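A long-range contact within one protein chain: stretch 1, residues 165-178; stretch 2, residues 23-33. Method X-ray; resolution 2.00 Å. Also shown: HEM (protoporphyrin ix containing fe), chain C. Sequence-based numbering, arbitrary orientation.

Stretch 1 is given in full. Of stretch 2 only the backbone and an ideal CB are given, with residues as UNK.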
ATOM      1  N   SER A 165       9.751  -3.508 -12.606  1.00 13.88           N
ATOM      2  CA  SER A 165      10.901  -4.359 -12.793  1.00 14.48           C
ATOM      3  C   SER A 165      10.735  -5.670 -12.013  1.00 15.16           C
ATOM      4  O   SER A 165      11.329  -6.698 -12.382  1.00 15.10           O
ATOM      5  CB  SER A 165      12.167  -3.619 -12.347  1.00 15.11           C
ATOM      6  OG  SER A 165      12.031  -3.174 -11.012  1.00 15.42           O
ATOM      7  N   HIS A 166       9.937  -5.633 -10.940  1.00 14.50           N
ATOM      8  CA  HIS A 166       9.774  -6.779 -10.040  1.00 14.60           C
ATOM      9  C   HIS A 166       8.331  -6.854  -9.631  1.00 14.68           C
ATOM     10  O   HIS A 166       7.719  -5.822  -9.310  1.00 13.98           O
ATOM     11  CB  HIS A 166      10.608  -6.628  -8.750  1.00 14.84           C
ATOM     12  CG  HIS A 166      12.080  -6.420  -8.968  1.00 15.47           C
ATOM     13  ND1 HIS A 166      12.610  -5.203  -9.334  1.00 15.27           N
ATOM     14  CD2 HIS A 166      13.134  -7.266  -8.833  1.00 15.39           C
ATOM     15  CE1 HIS A 166      13.925  -5.310  -9.446  1.00 16.04           C
ATOM     16  NE2 HIS A 166      14.269  -6.550  -9.131  1.00 15.37           N
ATOM     17  N   ALA A 167       7.789  -8.069  -9.598  1.00 13.75           N
ATOM     18  CA  ALA A 167       6.442  -8.282  -9.038  1.00 14.40           C
ATOM     19  C   ALA A 167       6.242  -9.758  -8.679  1.00 14.62           C
ATOM     20  O   ALA A 167       6.760 -10.633  -9.368  1.00 14.97           O
ATOM     21  CB  ALA A 167       5.353  -7.811 -10.020  1.00 14.75           C
ATOM     22  N   ALA A 168       5.509 -10.022  -7.600  1.00 14.42           N
ATOM     23  CA  ALA A 168       5.059 -11.375  -7.271  1.00 14.32           C
ATOM     24  C   ALA A 168       3.909 -11.291  -6.264  1.00 14.34           C
ATOM     25  O   ALA A 168       3.207 -10.286  -6.233  1.00 12.66           O
ATOM     26  CB  ALA A 168       6.225 -12.260  -6.818  1.00 14.29           C
ATOM     27  N   GLN A 169       3.673 -12.357  -5.502  1.00 15.79           N
ATOM     28  CA  GLN A 169       2.487 -12.473  -4.637  1.00 17.11           C
ATOM     29  C   GLN A 169       2.911 -13.190  -3.397  1.00 17.75           C
ATOM     30  O   GLN A 169       3.888 -13.951  -3.416  1.00 17.35           O
ATOM     31  CB  GLN A 169       1.382 -13.357  -5.258  1.00 19.84           C
ATOM     32  CG  GLN A 169       1.077 -13.136  -6.719  1.00 22.34           C
ATOM     33  CD  GLN A 169      -0.123 -13.936  -7.196  1.00 25.13           C
ATOM     34  OE1 GLN A 169      -1.219 -13.873  -6.611  1.00 23.94           O
ATOM     35  NE2 GLN A 169       0.061 -14.662  -8.296  1.00 26.84           N
ATOM     36  N   TYR A 170       2.140 -13.016  -2.327  1.00 17.62           N
ATOM     37  CA  TYR A 170       2.369 -13.798  -1.105  1.00 17.72           C
ATOM     38  C   TYR A 170       1.049 -13.941  -0.377  1.00 18.09           C
ATOM     39  O   TYR A 170       0.174 -13.081  -0.518  1.00 18.45           O
ATOM     40  CB  TYR A 170       3.434 -13.129  -0.204  1.00 16.51           C
ATOM     41  CG  TYR A 170       3.085 -11.702   0.181  1.00 16.62           C
ATOM     42  CD1 TYR A 170       2.329 -11.424   1.323  1.00 17.00           C
ATOM     43  CD2 TYR A 170       3.492 -10.629  -0.615  1.00 17.28           C
ATOM     44  CE1 TYR A 170       1.996 -10.121   1.659  1.00 17.19           C
ATOM     45  CE2 TYR A 170       3.162  -9.320  -0.291  1.00 17.47           C
ATOM     46  CZ  TYR A 170       2.425  -9.071   0.853  1.00 18.20           C
ATOM     47  OH  TYR A 170       2.121  -7.753   1.175  1.00 19.25           O
ATOM     48  N   GLY A 171       0.921 -15.034   0.380  1.00 18.19           N
ATOM     49  CA  GLY A 171      -0.206 -15.257   1.269  1.00 19.86           C
ATOM     50  C   GLY A 171       0.046 -14.651   2.644  1.00 20.93           C
ATOM     51  O   GLY A 171       1.191 -14.511   3.091  1.00 19.96           O
ATOM     52  N   PHE A 172      -1.023 -14.236   3.304  1.00 21.90           N
ATOM     53  CA  PHE A 172      -0.900 -13.893   4.721  1.00 24.94           C
ATOM     54  C   PHE A 172      -2.206 -14.033   5.488  1.00 24.08           C
ATOM     55  O   PHE A 172      -3.302 -14.014   4.905  1.00 23.31           O
ATOM     56  CB  PHE A 172      -0.288 -12.500   4.933  1.00 25.95           C
ATOM     57  CG  PHE A 172      -1.210 -11.378   4.603  1.00 26.25           C
ATOM     58  CD1 PHE A 172      -1.814 -10.651   5.620  1.00 28.47           C
ATOM     59  CD2 PHE A 172      -1.490 -11.057   3.283  1.00 28.54           C
ATOM     60  CE1 PHE A 172      -2.682  -9.609   5.329  1.00 30.92           C
ATOM     61  CE2 PHE A 172      -2.347 -10.007   2.975  1.00 29.81           C
ATOM     62  CZ  PHE A 172      -2.942  -9.279   4.001  1.00 30.48           C
ATOM     63  N   ASP A 173      -2.042 -14.104   6.802  1.00 22.99           N
ATOM     64  CA  ASP A 173      -3.128 -14.220   7.747  1.00 22.16           C
ATOM     65  C   ASP A 173      -3.678 -12.823   8.011  1.00 20.19           C
ATOM     66  O   ASP A 173      -3.033 -12.002   8.678  1.00 19.68           O
ATOM     67  CB  ASP A 173      -2.567 -14.829   9.038  1.00 22.06           C
ATOM     68  CG  ASP A 173      -3.625 -15.138  10.049  1.00 23.15           C
ATOM     69  OD1 ASP A 173      -4.750 -14.593   9.988  1.00 22.37           O
ATOM     70  OD2 ASP A 173      -3.311 -15.943  10.932  1.00 25.67           O
ATOM     71  N   ILE A 174      -4.884 -12.569   7.515  1.00 20.65           N
ATOM     72  CA  ILE A 174      -5.521 -11.230   7.607  1.00 21.06           C
ATOM     73  C   ILE A 174      -5.867 -10.868   9.057  1.00 21.45           C
ATOM     74  O   ILE A 174      -5.637  -9.737   9.490  1.00 19.23           O
ATOM     75  CB  ILE A 174      -6.757 -11.110   6.652  1.00 23.04           C
ATOM     76  CG1 ILE A 174      -7.230  -9.664   6.485  1.00 24.29           C
ATOM     77  CG2 ILE A 174      -7.915 -11.970   7.130  1.00 23.18           C
ATOM     78  CD1 ILE A 174      -6.212  -8.796   5.761  1.00 24.12           C
ATOM     79  N   GLY A 175      -6.417 -11.838   9.800  1.00 21.06           N
ATOM     80  CA  GLY A 175      -6.729 -11.660  11.211  1.00 22.62           C
ATOM     81  C   GLY A 175      -5.544 -11.235  12.052  1.00 22.88           C
ATOM     82  O   GLY A 175      -5.693 -10.483  13.004  1.00 25.22           O
ATOM     83  N   ASN A 176      -4.361 -11.702  11.683  1.00 24.15           N
ATOM     84  CA  ASN A 176      -3.131 -11.233  12.292  1.00 26.67           C
ATOM     85  C   ASN A 176      -2.763  -9.777  12.001  1.00 26.27           C
ATOM     86  O   ASN A 176      -1.970  -9.174  12.753  1.00 26.00           O
ATOM     87  CB  ASN A 176      -1.973 -12.158  11.923  1.00 31.21           C
ATOM     88  CG  ASN A 176      -1.539 -13.023  13.092  1.00 38.24           C
ATOM     89  OD1 ASN A 176      -1.653 -14.263  13.064  1.00 42.05           O
ATOM     90  ND2 ASN A 176      -1.061 -12.373  14.146  1.00 37.66           N
ATOM     91  N   ALA A 177      -3.308  -9.226  10.913  1.00 23.13           N
ATOM     92  CA  ALA A 177      -3.080  -7.834  10.533  1.00 23.11           C
ATOM     93  C   ALA A 177      -4.169  -6.910  11.134  1.00 23.36           C
ATOM     94  O   ALA A 177      -4.040  -5.679  11.090  1.00 22.39           O
ATOM     95  CB  ALA A 177      -2.991  -7.706   9.015  1.00 20.66           C
ATOM     96  N   ARG A 178      -5.219  -7.512  11.712  1.00 22.31           N
ATOM     97  CA  ARG A 178      -6.325  -6.769  12.353  1.00 22.08           C
ATOM     98  C   ARG A 178      -5.976  -6.355  13.788  1.00 22.32           C
ATOM     99  O   ARG A 178      -5.326  -7.095  14.497  1.00 21.31           O
ATOM    100  CB  ARG A 178      -7.651  -7.554  12.297  1.00 22.35           C
ATOM    101  CG  ARG A 178      -8.121  -7.874  10.884  1.00 22.28           C
ATOM    102  CD  ARG A 178      -9.610  -8.248  10.785  1.00 24.83           C
ATOM    103  NE  ARG A 178     -10.006  -8.466   9.381  1.00 23.54           N
ATOM    104  CZ  ARG A 178     -10.338  -7.523   8.482  1.00 23.88           C
ATOM    105  NH1 ARG A 178     -10.396  -6.220   8.784  1.00 22.82           N
ATOM    106  NH2 ARG A 178     -10.653  -7.899   7.243  1.00 23.19           N
ATOM    107  N   UNK A  23      15.177  -8.551  -2.666  1.00 30.02           N
ATOM    108  CA  UNK A  23      15.759  -8.121  -3.952  1.00 31.75           C
ATOM    109  C   UNK A  23      15.564  -6.621  -4.185  1.00 30.23           C
ATOM    110  O   UNK A  23      16.475  -5.945  -4.642  1.00 33.40           O
ATOM    111  CB  UNK A  23      15.134  -8.907  -5.106  1.00 31.75           C
ATOM    112  N   UNK A  24      14.377  -6.119  -3.853  1.00 24.68           N
ATOM    113  CA  UNK A  24      14.013  -4.723  -4.061  1.00 22.55           C
ATOM    114  C   UNK A  24      14.405  -3.814  -2.898  1.00 22.54           C
ATOM    115  O   UNK A  24      14.514  -2.580  -3.060  1.00 22.27           O
ATOM    116  CB  UNK A  24      12.506  -4.618  -4.301  1.00 22.55           C
ATOM    117  N   UNK A  25      14.617  -4.426  -1.725  1.00 22.38           N
ATOM    118  CA  UNK A  25      14.753  -3.710  -0.446  1.00 22.92           C
ATOM    119  C   UNK A  25      13.551  -2.790  -0.128  1.00 20.36           C
ATOM    120  O   UNK A  25      13.689  -1.732   0.479  1.00 17.45           O
ATOM    121  CB  UNK A  25      16.037  -2.877  -0.466  1.00 22.92           C
ATOM    122  N   UNK A  26      12.378  -3.217  -0.573  1.00 17.99           N
ATOM    123  CA  UNK A  26      11.177  -2.473  -0.303  1.00 16.78           C
ATOM    124  C   UNK A  26      10.319  -3.259   0.683  1.00 16.35           C
ATOM    125  O   UNK A  26      10.488  -4.496   0.830  1.00 14.88           O
ATOM    126  CB  UNK A  26      10.413  -2.182  -1.596  1.00 16.78           C
ATOM    127  N   UNK A  27       9.394  -2.543   1.336  1.00 15.43           N
ATOM    128  CA  UNK A  27       8.461  -3.135   2.305  1.00 15.07           C
ATOM    129  C   UNK A  27       7.019  -2.770   2.001  1.00 13.90           C
ATOM    130  O   UNK A  27       6.726  -1.634   1.564  1.00 13.37           O
ATOM    131  CB  UNK A  27       8.814  -2.686   3.724  1.00 15.07           C
ATOM    132  N   UNK A  28       6.122  -3.702   2.276  1.00 12.97           N
ATOM    133  CA  UNK A  28       4.659  -3.469   2.129  1.00 12.60           C
ATOM    134  C   UNK A  28       4.055  -3.738   3.488  1.00 12.85           C
ATOM    135  O   UNK A  28       4.123  -4.863   3.955  1.00 13.51           O
ATOM    136  CB  UNK A  28       4.026  -4.356   1.055  1.00 12.60           C
ATOM    137  N   UNK A  29       3.502  -2.710   4.141  1.00 13.12           N
ATOM    138  CA  UNK A  29       2.921  -2.855   5.474  1.00 12.79           C
ATOM    139  C   UNK A  29       1.424  -2.619   5.433  1.00 13.57           C
ATOM    140  O   UNK A  29       0.955  -1.855   4.587  1.00 14.44           O
ATOM    141  CB  UNK A  29       3.580  -1.888   6.460  1.00 12.79           C
ATOM    142  N   UNK A  30       0.668  -3.311   6.297  1.00 12.65           N
ATOM    143  CA  UNK A  30      -0.777  -3.135   6.398  1.00 12.51           C
ATOM    144  C   UNK A  30      -1.230  -3.198   7.829  1.00 12.40           C
ATOM    145  O   UNK A  30      -0.684  -3.947   8.616  1.00 11.60           O
ATOM    146  CB  UNK A  30      -1.512  -4.192   5.572  1.00 12.51           C
ATOM    147  N   UNK A  31      -2.243  -2.388   8.133  1.00 12.43           N
ATOM    148  CA  UNK A  31      -2.957  -2.438   9.394  1.00 13.67           C
ATOM    149  C   UNK A  31      -4.439  -2.495   9.042  1.00 14.07           C
ATOM    150  O   UNK A  31      -4.900  -1.676   8.263  1.00 14.55           O
ATOM    151  CB  UNK A  31      -2.625  -1.242  10.289  1.00 13.67           C
ATOM    152  N   UNK A  32      -5.165  -3.455   9.604  1.00 14.49           N
ATOM    153  CA  UNK A  32      -6.599  -3.597   9.319  1.00 16.28           C
ATOM    154  C   UNK A  32      -7.351  -3.372  10.629  1.00 16.49           C
ATOM    155  O   UNK A  32      -6.792  -3.611  11.708  1.00 15.44           O
ATOM    156  CB  UNK A  32      -6.924  -4.968   8.721  1.00 16.28           C
ATOM    157  N   UNK A  33      -8.614  -2.895  10.541  1.00 18.71           N
ATOM    158  CA  UNK A  33      -9.420  -2.735  11.753  1.00 19.74           C
ATOM    159  C   UNK A  33      -9.954  -4.074  12.248  1.00 23.81           C
ATOM    160  O   UNK A  33     -10.122  -5.018  11.474  1.00 22.45           O
ATOM    161  CB  UNK A  33     -10.582  -1.774  11.495  1.00 19.74           C
TER
HETATM  162  CHA HEM C 302       2.567  -9.330 -12.911  1.00 17.04           C
HETATM  163  CHB HEM C 302       2.474  -6.504 -16.873  1.00 17.84           C
HETATM  164  CHC HEM C 302       1.734  -2.596 -14.111  1.00 15.83           C
HETATM  165  CHD HEM C 302       0.962  -5.572 -10.280  1.00 14.63           C
HETATM  166  C1A HEM C 302       2.657  -8.890 -14.220  1.00 19.12           C
HETATM  167  C2A HEM C 302       3.042  -9.704 -15.316  1.00 21.18           C
HETATM  168  C3A HEM C 302       3.024  -8.892 -16.426  1.00 20.85           C
HETATM  169  C4A HEM C 302       2.627  -7.587 -16.024  1.00 18.82           C
HETATM  170  CMA HEM C 302       3.364  -9.299 -17.851  1.00 22.83           C
HETATM  171  CAA HEM C 302       3.400 -11.183 -15.275  1.00 23.80           C
HETATM  172  CBA HEM C 302       4.682 -11.487 -14.480  1.00 32.56           C
HETATM  173  CGA HEM C 302       5.890 -10.685 -14.889  1.00 39.27           C
HETATM  174  O1A HEM C 302       6.402  -9.821 -14.128  1.00 42.05           O
HETATM  175  O2A HEM C 302       6.402 -10.885 -16.012  1.00 47.98           O
HETATM  176  C1B HEM C 302       2.286  -5.186 -16.468  1.00 18.14           C
HETATM  177  C2B HEM C 302       2.328  -4.072 -17.374  1.00 18.66           C
HETATM  178  C3B HEM C 302       2.162  -2.950 -16.587  1.00 18.41           C
HETATM  179  C4B HEM C 302       2.003  -3.431 -15.194  1.00 16.65           C
HETATM  180  CMB HEM C 302       2.557  -4.151 -18.897  1.00 19.63           C
HETATM  181  CAB HEM C 302       2.103  -1.506 -16.947  1.00 18.61           C
HETATM  182  CBB HEM C 302       2.832  -0.954 -17.911  1.00 20.24           C
HETATM  183  C1C HEM C 302       1.367  -3.068 -12.820  1.00 14.81           C
HETATM  184  C2C HEM C 302       0.991  -2.246 -11.734  1.00 13.86           C
HETATM  185  C3C HEM C 302       0.761  -3.081 -10.632  1.00 14.08           C
HETATM  186  C4C HEM C 302       1.034  -4.436 -11.054  1.00 14.27           C
HETATM  187  CMC HEM C 302       0.833  -0.739 -11.833  1.00 13.34           C
HETATM  188  CAC HEM C 302       0.298  -2.651  -9.283  1.00 14.44           C
HETATM  189  CBC HEM C 302       0.700  -1.484  -8.733  1.00 13.16           C
HETATM  190  C1D HEM C 302       1.429  -6.821 -10.714  1.00 15.32           C
HETATM  191  C2D HEM C 302       1.466  -7.997  -9.818  1.00 16.22           C
HETATM  192  C3D HEM C 302       1.886  -9.042 -10.542  1.00 16.03           C
HETATM  193  C4D HEM C 302       2.100  -8.495 -11.898  1.00 16.28           C
HETATM  194  CMD HEM C 302       1.114  -8.062  -8.355  1.00 16.88           C
HETATM  195  CAD HEM C 302       2.146 -10.462 -10.042  1.00 15.84           C
HETATM  196  CBD HEM C 302       0.916 -11.345  -9.946  1.00 15.29           C
HETATM  197  CGD HEM C 302       0.491 -11.734 -11.335  1.00 17.03           C
HETATM  198  O1D HEM C 302      -0.632 -11.415 -11.814  1.00 16.10           O
HETATM  199  O2D HEM C 302       1.299 -12.359 -12.035  1.00 18.20           O
HETATM  200  NA  HEM C 302       2.435  -7.585 -14.668  1.00 18.20           N
HETATM  201  NB  HEM C 302       2.095  -4.766 -15.211  1.00 16.95           N
HETATM  202  NC  HEM C 302       1.428  -4.370 -12.377  1.00 15.05           N
HETATM  203  ND  HEM C 302       1.789  -7.175 -11.978  1.00 16.11           N
HETATM  204 FE   HEM C 302       1.925  -6.028 -13.535  1.00 15.77          FE

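Position 23 directs its CA-to-CB bond toward stretch 1, with the ideal CB 4.5 Å from His166 CD2, but no charge or close pocket there selects a side chain; small or polar residues would fit. It is Asp23, which makes no close contact across the interface.

Position 24 also points toward stretch 1, its ideal CB 5.0 Å from His166 CG. An imidazole face favours a compact group bearing a methyl, so threonine or valine would suit, while alanine would fit but fall short of the ring. The residue is Thr24: CG2 lies over the ring face, 3.8 Å from the centroid of the His166 ring and 3.5 Å from His166 CG, in a CH-pi contact. Thr24 OG1 accepts a hydrogen bond from the backbone N of position 26 (3.2 Å).

At positions 25, 26 and 27 nothing of stretch 1 lies within 5.5 Å of the ideal CB, so stretch 1 leaves the choice open. Position 25 has positive phi and psi (55/33), a conformation most readily adopted by glycine, asparagine or aspartate. The residues are Asp25, Ala26 and Ser27.

Position 28 points toward Tyr170, with the ideal CB 3.9 Å from Tyr170 OH. Many side chains could start here if they turn aside from the hydroxyl. Trp28 does so: its CB packs 3.9 Å from Tyr170 OH while the indole leads away. A water joins Trp28 O (3.0 Å) to Tyr170 OH (2.6 Å).

Position 29 points away and could take many residues; it is Gly29.

Position 30 points toward stretch 1, its ideal CB 5.1 Å from Ala177 CB. Tyr170 OH lies farther along, so a long or aromatic side chain, perhaps with a polar end, would suit. Tyr30 presents its ring edge to that hydroxyl, CE2 lying 3.4 Å from Tyr170 OH, and a water links Tyr30 OH (2.6 Å) to Tyr170 OH (2.9 Å).

Position 31 points away, and its extended backbone suits a beta-branched residue; Ile31 occupies it.

Position 32 pairs with Arg178 in a parallel bridge. Its ideal CB is 3.7 Å from Arg178 NH1 and 4.9 Å from Ile174 CD1, so a large apolar or aromatic side chain fits, and the amide must be free to donate. In Phe32, N donates to Ala177 O (2.9 Å), and Ile174 CD1 sits over the ring face, 3.5 Å from the Phe32 centroid. Ala177 CB approaches Phe32 CD2 at 3.9 Å, while Phe32 CG lies over one guanidinium face.

Position 33 points away, and its phi of -77° admits proline among others. Pro33 O accepts a hydrogen bond from Arg178 NH1 (3.0 Å), near the guanidinium plane.

Stretch 2 23-33: DTDASWGYIFP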
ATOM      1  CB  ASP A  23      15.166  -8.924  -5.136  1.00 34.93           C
ATOM      2  CG  ASP A  23      15.074 -10.437  -4.841  1.00 39.17           C
ATOM      3  OD1 ASP A  23      15.976 -10.956  -4.129  1.00 41.74           O
ATOM      4  OD2 ASP A  23      14.090 -11.079  -5.279  1.00 35.78           O
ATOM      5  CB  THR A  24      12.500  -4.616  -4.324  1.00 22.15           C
ATOM      6  OG1 THR A  24      11.766  -5.070  -3.170  1.00 19.15           O
ATOM      7  CG2 THR A  24      12.115  -5.455  -5.573  1.00 20.33           C
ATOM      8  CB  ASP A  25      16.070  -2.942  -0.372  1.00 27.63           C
ATOM      9  CG  ASP A  25      17.262  -3.852  -0.402  1.00 33.05           C
ATOM     10  OD1 ASP A  25      17.221  -4.913   0.275  1.00 36.88           O
ATOM     11  OD2 ASP A  25      18.238  -3.500  -1.112  1.00 36.37           O
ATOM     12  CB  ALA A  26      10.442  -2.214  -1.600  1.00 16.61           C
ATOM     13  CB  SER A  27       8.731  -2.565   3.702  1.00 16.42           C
ATOM     14  OG  SER A  27      10.066  -2.667   4.056  1.00 20.12           O
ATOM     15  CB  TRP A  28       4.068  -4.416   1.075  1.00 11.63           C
ATOM     16  CG  TRP A  28       4.435  -4.024  -0.340  1.00 11.54           C
ATOM     17  CD1 TRP A  28       3.643  -3.359  -1.247  1.00 11.06           C
ATOM     18  CD2 TRP A  28       5.688  -4.280  -1.011  1.00 11.63           C
ATOM     19  NE1 TRP A  28       4.330  -3.195  -2.449  1.00 11.43           N
ATOM     20  CE2 TRP A  28       5.578  -3.753  -2.329  1.00 11.17           C
ATOM     21  CE3 TRP A  28       6.887  -4.925  -0.634  1.00 11.31           C
ATOM     22  CZ2 TRP A  28       6.629  -3.807  -3.253  1.00 11.11           C
ATOM     23  CZ3 TRP A  28       7.946  -4.974  -1.571  1.00 11.44           C
ATOM     24  CH2 TRP A  28       7.792  -4.424  -2.872  1.00 11.39           C
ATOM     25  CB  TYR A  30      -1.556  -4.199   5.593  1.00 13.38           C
ATOM     26  CG  TYR A  30      -1.142  -4.243   4.157  1.00 14.60           C
ATOM     27  CD1 TYR A  30      -1.759  -3.403   3.210  1.00 15.44           C
ATOM     28  CD2 TYR A  30      -0.080  -5.085   3.740  1.00 14.74           C
ATOM     29  CE1 TYR A  30      -1.356  -3.423   1.877  1.00 15.95           C
ATOM     30  CE2 TYR A  30       0.318  -5.122   2.413  1.00 14.75           C
ATOM     31  CZ  TYR A  30      -0.314  -4.284   1.500  1.00 15.94           C
ATOM     32  OH  TYR A  30       0.078  -4.279   0.180  1.00 16.66           O
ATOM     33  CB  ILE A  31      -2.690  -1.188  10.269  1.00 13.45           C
ATOM     34  CG1 ILE A  31      -1.184  -0.853  10.348  1.00 13.83           C
ATOM     35  CG2 ILE A  31      -3.207  -1.445  11.673  1.00 13.70           C
ATOM     36  CD1 ILE A  31      -0.864   0.505  10.978  1.00 13.90           C
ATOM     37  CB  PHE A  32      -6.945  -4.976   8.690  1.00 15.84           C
ATOM     38  CG  PHE A  32      -6.571  -5.100   7.239  1.00 16.75           C
ATOM     39  CD1 PHE A  32      -7.557  -5.051   6.242  1.00 17.44           C
ATOM     40  CD2 PHE A  32      -5.252  -5.345   6.856  1.00 16.81           C
ATOM     41  CE1 PHE A  32      -7.207  -5.170   4.889  1.00 18.19           C
ATOM     42  CE2 PHE A  32      -4.905  -5.459   5.510  1.00 16.72           C
ATOM     43  CZ  PHE A  32      -5.879  -5.363   4.525  1.00 18.25           C
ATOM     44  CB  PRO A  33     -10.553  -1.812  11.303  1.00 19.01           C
ATOM     45  CG  PRO A  33     -10.692  -2.075   9.853  1.00 19.52           C
ATOM     46  CD  PRO A  33      -9.303  -2.348   9.351  1.00 18.89           C
TER
HETATM   47  O   HOH W   1       2.395  -7.312   3.761  1.00 19.77           O
HETATM   48  O   HOH W   2       1.592  -5.998  -1.056  1.00 12.40           O
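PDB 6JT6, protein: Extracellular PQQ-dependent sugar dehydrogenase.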